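Local coordinates for lipoprotein (Mycoplasma mycoides subsp. capri, PDB 7ADK), which probably acts as a peptidase of the chymotrypsin-like PA clan, cleaving polypeptide substrates, at residues F462-N468 / N485-F491; F547-L551 / L578-T583. All coordinates share one frame; numbering follows the deposited sequence.

Contact 1. Residues F462-N468 / N485-F491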
ATOM      1  N   PHE B 462     -23.180  -9.682  -8.759  1.00 60.11           N
ATOM      2  CA  PHE B 462     -22.700  -8.536  -9.533  1.00 60.11           C
ATOM      3  C   PHE B 462     -22.457  -7.400  -8.558  1.00 60.11           C
ATOM      4  O   PHE B 462     -23.259  -7.196  -7.657  1.00 60.11           O
ATOM      5  CB  PHE B 462     -23.761  -8.198 -10.595  1.00 60.11           C
ATOM      6  CG  PHE B 462     -23.797  -6.762 -11.080  1.00 60.11           C
ATOM      7  CD1 PHE B 462     -22.679  -6.220 -11.719  1.00 60.11           C
ATOM      8  CD2 PHE B 462     -24.956  -5.974 -10.873  1.00 60.11           C
ATOM      9  CE1 PHE B 462     -22.715  -4.890 -12.164  1.00 60.11           C
ATOM     10  CE2 PHE B 462     -25.008  -4.652 -11.363  1.00 60.11           C
ATOM     11  CZ  PHE B 462     -23.886  -4.119 -12.010  1.00 60.11           C
ATOM     12  N   SER B 463     -21.382  -6.641  -8.704  1.00 58.32           N
ATOM     13  CA  SER B 463     -21.121  -5.518  -7.798  1.00 58.32           C
ATOM     14  C   SER B 463     -20.506  -4.295  -8.491  1.00 58.32           C
ATOM     15  O   SER B 463     -19.860  -4.430  -9.520  1.00 58.32           O
ATOM     16  CB  SER B 463     -20.255  -5.999  -6.633  1.00 58.32           C
ATOM     17  OG  SER B 463     -20.250  -5.065  -5.586  1.00 58.32           O
ATOM     18  N   LEU B 464     -20.716  -3.116  -7.903  1.00 55.49           N
ATOM     19  CA  LEU B 464     -20.213  -1.809  -8.342  1.00 55.49           C
ATOM     20  C   LEU B 464     -19.509  -1.153  -7.152  1.00 55.49           C
ATOM     21  O   LEU B 464     -20.191  -0.745  -6.218  1.00 55.49           O
ATOM     22  CB  LEU B 464     -21.430  -0.975  -8.781  1.00 55.49           C
ATOM     23  CG  LEU B 464     -22.233  -1.517  -9.965  1.00 55.49           C
ATOM     24  CD1 LEU B 464     -23.568  -0.800 -10.043  1.00 55.49           C
ATOM     25  CD2 LEU B 464     -21.524  -1.320 -11.296  1.00 55.49           C
ATOM     26  N   THR B 465     -18.184  -0.999  -7.144  1.00 57.68           N
ATOM     27  CA  THR B 465     -17.502  -0.158  -6.138  1.00 57.68           C
ATOM     28  C   THR B 465     -16.909   1.100  -6.735  1.00 57.68           C
ATOM     29  O   THR B 465     -16.150   1.056  -7.696  1.00 57.68           O
ATOM     30  CB  THR B 465     -16.550  -0.910  -5.192  1.00 57.68           C
ATOM     31  OG1 THR B 465     -16.033  -0.033  -4.211  1.00 57.68           O
ATOM     32  CG2 THR B 465     -15.329  -1.579  -5.778  1.00 57.68           C
ATOM     33  N   ARG B 466     -17.280   2.238  -6.157  1.00 56.66           N
ATOM     34  CA  ARG B 466     -17.053   3.562  -6.732  1.00 56.66           C
ATOM     35  C   ARG B 466     -16.721   4.611  -5.688  1.00 56.66           C
ATOM     36  O   ARG B 466     -17.235   4.557  -4.577  1.00 56.66           O
ATOM     37  CB  ARG B 466     -18.289   3.953  -7.556  1.00 56.66           C
ATOM     38  CG  ARG B 466     -19.619   3.983  -6.797  1.00 56.66           C
ATOM     39  CD  ARG B 466     -20.109   5.413  -6.712  1.00 56.66           C
ATOM     40  NE  ARG B 466     -21.119   5.588  -5.680  1.00 56.66           N
ATOM     41  CZ  ARG B 466     -20.882   5.856  -4.419  1.00 56.66           C
ATOM     42  NH1 ARG B 466     -21.834   6.301  -3.674  1.00 56.66           N
ATOM     43  NH2 ARG B 466     -19.719   5.695  -3.874  1.00 56.66           N
ATOM     44  N   LEU B 467     -15.870   5.558  -6.059  1.00 57.44           N
ATOM     45  CA  LEU B 467     -15.462   6.716  -5.258  1.00 57.44           C
ATOM     46  C   LEU B 467     -16.640   7.683  -5.117  1.00 57.44           C
ATOM     47  O   LEU B 467     -17.250   8.025  -6.132  1.00 57.44           O
ATOM     48  CB  LEU B 467     -14.255   7.323  -5.995  1.00 57.44           C
ATOM     49  CG  LEU B 467     -13.457   8.416  -5.280  1.00 57.44           C
ATOM     50  CD1 LEU B 467     -13.003   7.992  -3.890  1.00 57.44           C
ATOM     51  CD2 LEU B 467     -12.190   8.719  -6.075  1.00 57.44           C
ATOM     52  N   ASN B 468     -17.024   8.066  -3.898  1.00 62.86           N
ATOM     53  CA  ASN B 468     -18.188   8.928  -3.717  1.00 62.86           C
ATOM     54  C   ASN B 468     -17.909  10.383  -4.104  1.00 62.86           C
ATOM     55  O   ASN B 468     -16.806  10.898  -3.929  1.00 62.86           O
ATOM     56  CB  ASN B 468     -18.913   8.753  -2.366  1.00 62.86           C
ATOM     57  CG  ASN B 468     -18.117   8.639  -1.088  1.00 62.86           C
ATOM     58  OD1 ASN B 468     -17.307   9.478  -0.743  1.00 62.86           O
ATOM     59  ND2 ASN B 468     -18.381   7.640  -0.288  1.00 62.86           N
ATOM     60  N   ASN B 485     -14.104   6.348   1.684  1.00 57.95           N
ATOM     61  CA  ASN B 485     -14.476   7.189   0.552  1.00 57.95           C
ATOM     62  C   ASN B 485     -14.920   6.391  -0.682  1.00 57.95           C
ATOM     63  O   ASN B 485     -15.496   6.953  -1.606  1.00 57.95           O
ATOM     64  CB  ASN B 485     -13.317   8.126   0.227  1.00 57.95           C
ATOM     65  CG  ASN B 485     -13.026   9.111   1.337  1.00 57.95           C
ATOM     66  OD1 ASN B 485     -13.714  10.089   1.546  1.00 57.95           O
ATOM     67  ND2 ASN B 485     -11.997   8.895   2.098  1.00 57.95           N
ATOM     68  N   PHE B 486     -14.693   5.079  -0.726  1.00 55.29           N
ATOM     69  CA  PHE B 486     -15.395   4.202  -1.656  1.00 55.29           C
ATOM     70  C   PHE B 486     -16.680   3.679  -1.021  1.00 55.29           C
ATOM     71  O   PHE B 486     -16.754   3.394   0.179  1.00 55.29           O
ATOM     72  CB  PHE B 486     -14.508   3.043  -2.127  1.00 55.29           C
ATOM     73  CG  PHE B 486     -13.246   3.484  -2.832  1.00 55.29           C
ATOM     74  CD1 PHE B 486     -13.288   3.936  -4.160  1.00 55.29           C
ATOM     75  CD2 PHE B 486     -12.026   3.470  -2.149  1.00 55.29           C
ATOM     76  CE1 PHE B 486     -12.133   4.449  -4.766  1.00 55.29           C
ATOM     77  CE2 PHE B 486     -10.860   3.967  -2.755  1.00 55.29           C
ATOM     78  CZ  PHE B 486     -10.921   4.482  -4.059  1.00 55.29           C
ATOM     79  N   THR B 487     -17.684   3.466  -1.857  1.00 60.20           N
ATOM     80  CA  THR B 487     -18.867   2.678  -1.508  1.00 60.20           C
ATOM     81  C   THR B 487     -18.989   1.553  -2.520  1.00 60.20           C
ATOM     82  O   THR B 487     -18.541   1.673  -3.659  1.00 60.20           O
ATOM     83  CB  THR B 487     -20.155   3.514  -1.425  1.00 60.20           C
ATOM     84  OG1 THR B 487     -19.927   4.791  -0.865  1.00 60.20           O
ATOM     85  CG2 THR B 487     -21.223   2.852  -0.572  1.00 60.20           C
ATOM     86  N   LYS B 488     -19.545   0.426  -2.093  1.00 59.16           N
ATOM     87  CA  LYS B 488     -19.735  -0.773  -2.905  1.00 59.16           C
ATOM     88  C   LYS B 488     -21.179  -1.231  -2.798  1.00 59.16           C
ATOM     89  O   LYS B 488     -21.723  -1.276  -1.703  1.00 59.16           O
ATOM     90  CB  LYS B 488     -18.707  -1.816  -2.448  1.00 59.16           C
ATOM     91  CG  LYS B 488     -18.838  -3.178  -3.129  1.00 59.16           C
ATOM     92  CD  LYS B 488     -17.594  -4.033  -2.853  1.00 59.16           C
ATOM     93  CE  LYS B 488     -17.822  -5.480  -3.290  1.00 59.16           C
ATOM     94  NZ  LYS B 488     -16.558  -6.256  -3.373  1.00 59.16           N
ATOM     95  N   PHE B 489     -21.781  -1.584  -3.921  1.00 59.79           N
ATOM     96  CA  PHE B 489     -23.155  -2.061  -4.016  1.00 59.79           C
ATOM     97  C   PHE B 489     -23.134  -3.437  -4.661  1.00 59.79           C
ATOM     98  O   PHE B 489     -22.762  -3.550  -5.821  1.00 59.79           O
ATOM     99  CB  PHE B 489     -23.996  -1.062  -4.830  1.00 59.79           C
ATOM    100  CG  PHE B 489     -23.944   0.346  -4.286  1.00 59.79           C
ATOM    101  CD1 PHE B 489     -22.901   1.205  -4.660  1.00 59.79           C
ATOM    102  CD2 PHE B 489     -24.893   0.772  -3.351  1.00 59.79           C
ATOM    103  CE1 PHE B 489     -22.775   2.463  -4.067  1.00 59.79           C
ATOM    104  CE2 PHE B 489     -24.778   2.039  -2.774  1.00 59.79           C
ATOM    105  CZ  PHE B 489     -23.710   2.879  -3.116  1.00 59.79           C
ATOM    106  N   THR B 490     -23.515  -4.481  -3.935  1.00 58.78           N
ATOM    107  CA  THR B 490     -23.511  -5.867  -4.429  1.00 58.78           C
ATOM    108  C   THR B 490     -24.932  -6.371  -4.570  1.00 58.78           C
ATOM    109  O   THR B 490     -25.713  -6.267  -3.642  1.00 58.78           O
ATOM    110  CB  THR B 490     -22.690  -6.796  -3.532  1.00 58.78           C
ATOM    111  OG1 THR B 490     -21.375  -6.312  -3.421  1.00 58.78           O
ATOM    112  CG2 THR B 490     -22.569  -8.217  -4.065  1.00 58.78           C
ATOM    113  N   PHE B 491     -25.256  -6.963  -5.708  1.00 62.51           N
ATOM    114  CA  PHE B 491     -26.574  -7.477  -6.049  1.00 62.51           C
ATOM    115  C   PHE B 491     -26.520  -8.983  -6.260  1.00 62.51           C
ATOM    116  O   PHE B 491     -25.593  -9.506  -6.880  1.00 62.51           O
ATOM    117  CB  PHE B 491     -27.125  -6.762  -7.276  1.00 62.51           C
ATOM    118  CG  PHE B 491     -27.114  -5.255  -7.181  1.00 62.51           C
ATOM    119  CD1 PHE B 491     -25.953  -4.537  -7.525  1.00 62.51           C
ATOM    120  CD2 PHE B 491     -28.252  -4.563  -6.736  1.00 62.51           C
ATOM    121  CE1 PHE B 491     -25.934  -3.139  -7.433  1.00 62.51           C
ATOM    122  CE2 PHE B 491     -28.242  -3.162  -6.688  1.00 62.51           C
ATOM    123  CZ  PHE B 491     -27.087  -2.451  -7.036  1.00 62.51           C
TER
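F462-L467 and F486-F491 pair as antiparallel neighbours in a curled sheet, consistent with a β-barrel of the chymotrypsin-like PA clan. Backbone bonds tie F462 to F491, L464 to F489 and R466 to T487, and these six residues share the tightly packed face. There the F462 and F491 rings lie side by side, their planes 22° apart but displaced well past one another; the closest carbons, F462 CD2 and F491 CD1, are 3.8 Å apart. The R466 chain bends at chi2 (113°) and turns one guanidinium face to the edge of the F489 ring, with NE 3.9 Å from F489 CE1; NH1 and NE of R466 are bonded to K581 O and I582 O.

The other face is more open around K488 and T490. K488 extends across S463, its CE 3.4 Å from S463 OG, to a salt bridge with E291. S463 OG and T490 OG1 share a hydrogen bond of 2.7 Å. Further along, L467 CD1 sits over the F486 ring, 4.2 Å from its centroid. T465 OG1, also bonded to N480, reaches T487 O at 3.1 Å from above the carbonyl plane, while R466 N bonds the same oxygen at 2.9 Å.

Contact 2. Residues F547-L551 / L578-T583; sequences FAKLL and LISKIT
The nearest CA atoms across the contact, those of F547 and I579, are 7.1 Å apart, and no hydrogen bond joins the short 3-10 turn at F547-A548 to helix residues L578-I582, so the contact is made by side chains. Within the turn F547 O accepts from both L550 N and L551 N, a fold-back that brings F547 and L551 to the same helix. I579 is met by both: its CD1 lies 3.7 Å from F547 CB, and its CG1 lies 3.5 Å from L551 CD1. With CG1 anti to the carbonyl carbon (chi1 -68°), the longer branch of I579 runs to both neighbours, while CG2 lies obliquely near the F547 ring.

This is a helix packed on a loop between strands 541-546 and 556-562 of the curled antiparallel sheet, within a probable PA-clan peptidase. All six touching residues are buried; F547 also packs on F491 and L464 of the sheet, and L551 on Y558. The far end of the F547 ring approaches the helix terminus obliquely: CZ is 3.8 Å from I582 CG2, and CE2 is 3.9 Å from T583 CG2. L551 crosses L578 at a slant, the two CD2 methyls 3.9 Å apart. T583, just beyond the helix, holds I579 O from opposite faces of its carbonyl plane, with OG1 at 2.8 Å and the backbone N on the other face.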
ATOM      1  N   PHE B 547     -31.662  -0.691 -12.742  1.00 64.26           N
ATOM      2  CA  PHE B 547     -31.757  -0.673 -11.280  1.00 64.26           C
ATOM      3  C   PHE B 547     -33.198  -0.791 -10.758  1.00 64.26           C
ATOM      4  O   PHE B 547     -33.399  -1.283  -9.650  1.00 64.26           O
ATOM      5  CB  PHE B 547     -31.103   0.592 -10.727  1.00 64.26           C
ATOM      6  CG  PHE B 547     -29.608   0.665 -10.942  1.00 64.26           C
ATOM      7  CD1 PHE B 547     -28.770  -0.228 -10.240  1.00 64.26           C
ATOM      8  CD2 PHE B 547     -29.062   1.604 -11.826  1.00 64.26           C
ATOM      9  CE1 PHE B 547     -27.380  -0.173 -10.434  1.00 64.26           C
ATOM     10  CE2 PHE B 547     -27.667   1.666 -12.011  1.00 64.26           C
ATOM     11  CZ  PHE B 547     -26.837   0.771 -11.316  1.00 64.26           C
ATOM     12  N   ALA B 548     -34.216  -0.436 -11.559  1.00 70.07           N
ATOM     13  CA  ALA B 548     -35.621  -0.629 -11.197  1.00 70.07           C
ATOM     14  C   ALA B 548     -36.030  -2.114 -11.123  1.00 70.07           C
ATOM     15  O   ALA B 548     -37.078  -2.438 -10.559  1.00 70.07           O
ATOM     16  CB  ALA B 548     -36.504   0.127 -12.174  1.00 70.07           C
ATOM     17  N   LYS B 549     -35.185  -3.033 -11.618  1.00 69.95           N
ATOM     18  CA  LYS B 549     -35.227  -4.467 -11.298  1.00 69.95           C
ATOM     19  C   LYS B 549     -33.886  -5.017 -10.810  1.00 69.95           C
ATOM     20  O   LYS B 549     -33.557  -6.156 -11.076  1.00 69.95           O
ATOM     21  CB  LYS B 549     -35.902  -5.308 -12.394  1.00 69.95           C
ATOM     22  CG  LYS B 549     -35.221  -5.281 -13.765  1.00 69.95           C
ATOM     23  CD  LYS B 549     -35.809  -6.344 -14.694  1.00 69.95           C
ATOM     24  CE  LYS B 549     -35.519  -6.017 -16.147  1.00 69.95           C
ATOM     25  NZ  LYS B 549     -35.918  -7.068 -17.075  1.00 69.95           N
ATOM     26  N   LEU B 550     -33.132  -4.229 -10.048  1.00 67.39           N
ATOM     27  CA  LEU B 550     -32.128  -4.736  -9.099  1.00 67.39           C
ATOM     28  C   LEU B 550     -32.465  -4.329  -7.659  1.00 67.39           C
ATOM     29  O   LEU B 550     -32.120  -5.046  -6.724  1.00 67.39           O
ATOM     30  CB  LEU B 550     -30.719  -4.245  -9.453  1.00 67.39           C
ATOM     31  CG  LEU B 550     -30.051  -4.865 -10.679  1.00 67.39           C
ATOM     32  CD1 LEU B 550     -28.705  -4.213 -10.885  1.00 67.39           C
ATOM     33  CD2 LEU B 550     -29.817  -6.359 -10.528  1.00 67.39           C
ATOM     34  N   LEU B 551     -33.155  -3.203  -7.473  1.00 68.96           N
ATOM     35  CA  LEU B 551     -33.696  -2.765  -6.184  1.00 68.96           C
ATOM     36  C   LEU B 551     -35.123  -3.285  -5.916  1.00 68.96           C
ATOM     37  O   LEU B 551     -35.729  -2.965  -4.894  1.00 68.96           O
ATOM     38  CB  LEU B 551     -33.570  -1.243  -6.084  1.00 68.96           C
ATOM     39  CG  LEU B 551     -32.166  -0.690  -6.334  1.00 68.96           C
ATOM     40  CD1 LEU B 551     -32.180   0.807  -6.351  1.00 68.96           C
ATOM     41  CD2 LEU B 551     -31.199  -1.157  -5.303  1.00 68.96           C
ATOM     42  N   LEU B 578     -31.695   6.126  -3.619  1.00 74.27           N
ATOM     43  CA  LEU B 578     -30.723   5.045  -3.644  1.00 74.27           C
ATOM     44  C   LEU B 578     -30.074   4.897  -5.023  1.00 74.27           C
ATOM     45  O   LEU B 578     -28.866   4.759  -5.098  1.00 74.27           O
ATOM     46  CB  LEU B 578     -31.348   3.762  -3.141  1.00 74.27           C
ATOM     47  CG  LEU B 578     -30.468   2.564  -2.983  1.00 74.27           C
ATOM     48  CD1 LEU B 578     -29.322   2.764  -2.198  1.00 74.27           C
ATOM     49  CD2 LEU B 578     -31.143   1.444  -2.439  1.00 74.27           C
ATOM     50  N   ILE B 579     -30.812   5.042  -6.125  1.00 69.69           N
ATOM     51  CA  ILE B 579     -30.224   5.073  -7.477  1.00 69.69           C
ATOM     52  C   ILE B 579     -29.317   6.291  -7.662  1.00 69.69           C
ATOM     53  O   ILE B 579     -28.260   6.188  -8.279  1.00 69.69           O
ATOM     54  CB  ILE B 579     -31.314   4.969  -8.568  1.00 69.69           C
ATOM     55  CG1 ILE B 579     -31.932   3.561  -8.516  1.00 69.69           C
ATOM     56  CG2 ILE B 579     -30.762   5.241  -9.972  1.00 69.69           C
ATOM     57  CD1 ILE B 579     -33.185   3.367  -9.362  1.00 69.69           C
ATOM     58  N   SER B 580     -29.666   7.428  -7.079  1.00 67.20           N
ATOM     59  CA  SER B 580     -28.810   8.609  -7.122  1.00 67.20           C
ATOM     60  C   SER B 580     -27.539   8.445  -6.294  1.00 67.20           C
ATOM     61  O   SER B 580     -26.483   8.806  -6.781  1.00 67.20           O
ATOM     62  CB  SER B 580     -29.572   9.853  -6.694  1.00 67.20           C
ATOM     63  OG  SER B 580     -30.678  10.061  -7.538  1.00 67.20           O
ATOM     64  N   LYS B 581     -27.590   7.826  -5.109  1.00 66.44           N
ATOM     65  CA  LYS B 581     -26.397   7.497  -4.307  1.00 66.44           C
ATOM     66  C   LYS B 581     -25.530   6.413  -4.951  1.00 66.44           C
ATOM     67  O   LYS B 581     -24.313   6.505  -4.867  1.00 66.44           O
ATOM     68  CB  LYS B 581     -26.806   7.111  -2.876  1.00 66.44           C
ATOM     69  CG  LYS B 581     -27.349   8.275  -2.044  1.00 66.44           C
ATOM     70  CD  LYS B 581     -26.328   9.354  -1.653  1.00 66.44           C
ATOM     71  CE  LYS B 581     -25.280   8.871  -0.648  1.00 66.44           C
ATOM     72  NZ  LYS B 581     -24.419   9.975  -0.201  1.00 66.44           N
ATOM     73  N   ILE B 582     -26.085   5.444  -5.674  1.00 63.55           N
ATOM     74  CA  ILE B 582     -25.339   4.470  -6.486  1.00 63.55           C
ATOM     75  C   ILE B 582     -24.582   5.161  -7.627  1.00 63.55           C
ATOM     76  O   ILE B 582     -23.371   5.007  -7.784  1.00 63.55           O
ATOM     77  CB  ILE B 582     -26.297   3.376  -7.030  1.00 63.55           C
ATOM     78  CG1 ILE B 582     -26.728   2.435  -5.896  1.00 63.55           C
ATOM     79  CG2 ILE B 582     -25.636   2.536  -8.125  1.00 63.55           C
ATOM     80  CD1 ILE B 582     -27.972   1.598  -6.191  1.00 63.55           C
ATOM     81  N   THR B 583     -25.294   5.957  -8.435  1.00 61.61           N
ATOM     82  CA  THR B 583     -24.793   6.555  -9.682  1.00 61.61           C
ATOM     83  C   THR B 583     -24.084   7.899  -9.489  1.00 61.61           C
ATOM     84  O   THR B 583     -23.938   8.633 -10.463  1.00 61.61           O
ATOM     85  CB  THR B 583     -25.890   6.673 -10.755  1.00 61.61           C
ATOM     86  OG1 THR B 583     -26.906   7.568 -10.371  1.00 61.61           O
ATOM     87  CG2 THR B 583     -26.496   5.305 -11.057  1.00 61.61           C
TER

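Overall arrangement
Contacts 1 and 2 follow one another along the chain, and their centres lie about 12 Å apart. Helix 575-582 and the loop at 547-551 rest on the sheet face that carries F462, L464, R466, F489 and F491. R466 makes the polar link: its NH1 is 2.8 Å from K581 O and its NE 3.1 Å from I582 O, both probable hydrogen bonds. These carbonyls lie at the C-terminal end of the helix, where the partial negative charge would suit a guanidinium. Apolar packing completes the join, with F489 CD2 3.6 Å from I582 CG1 and F491 CD2 3.7 Å from L550 CB.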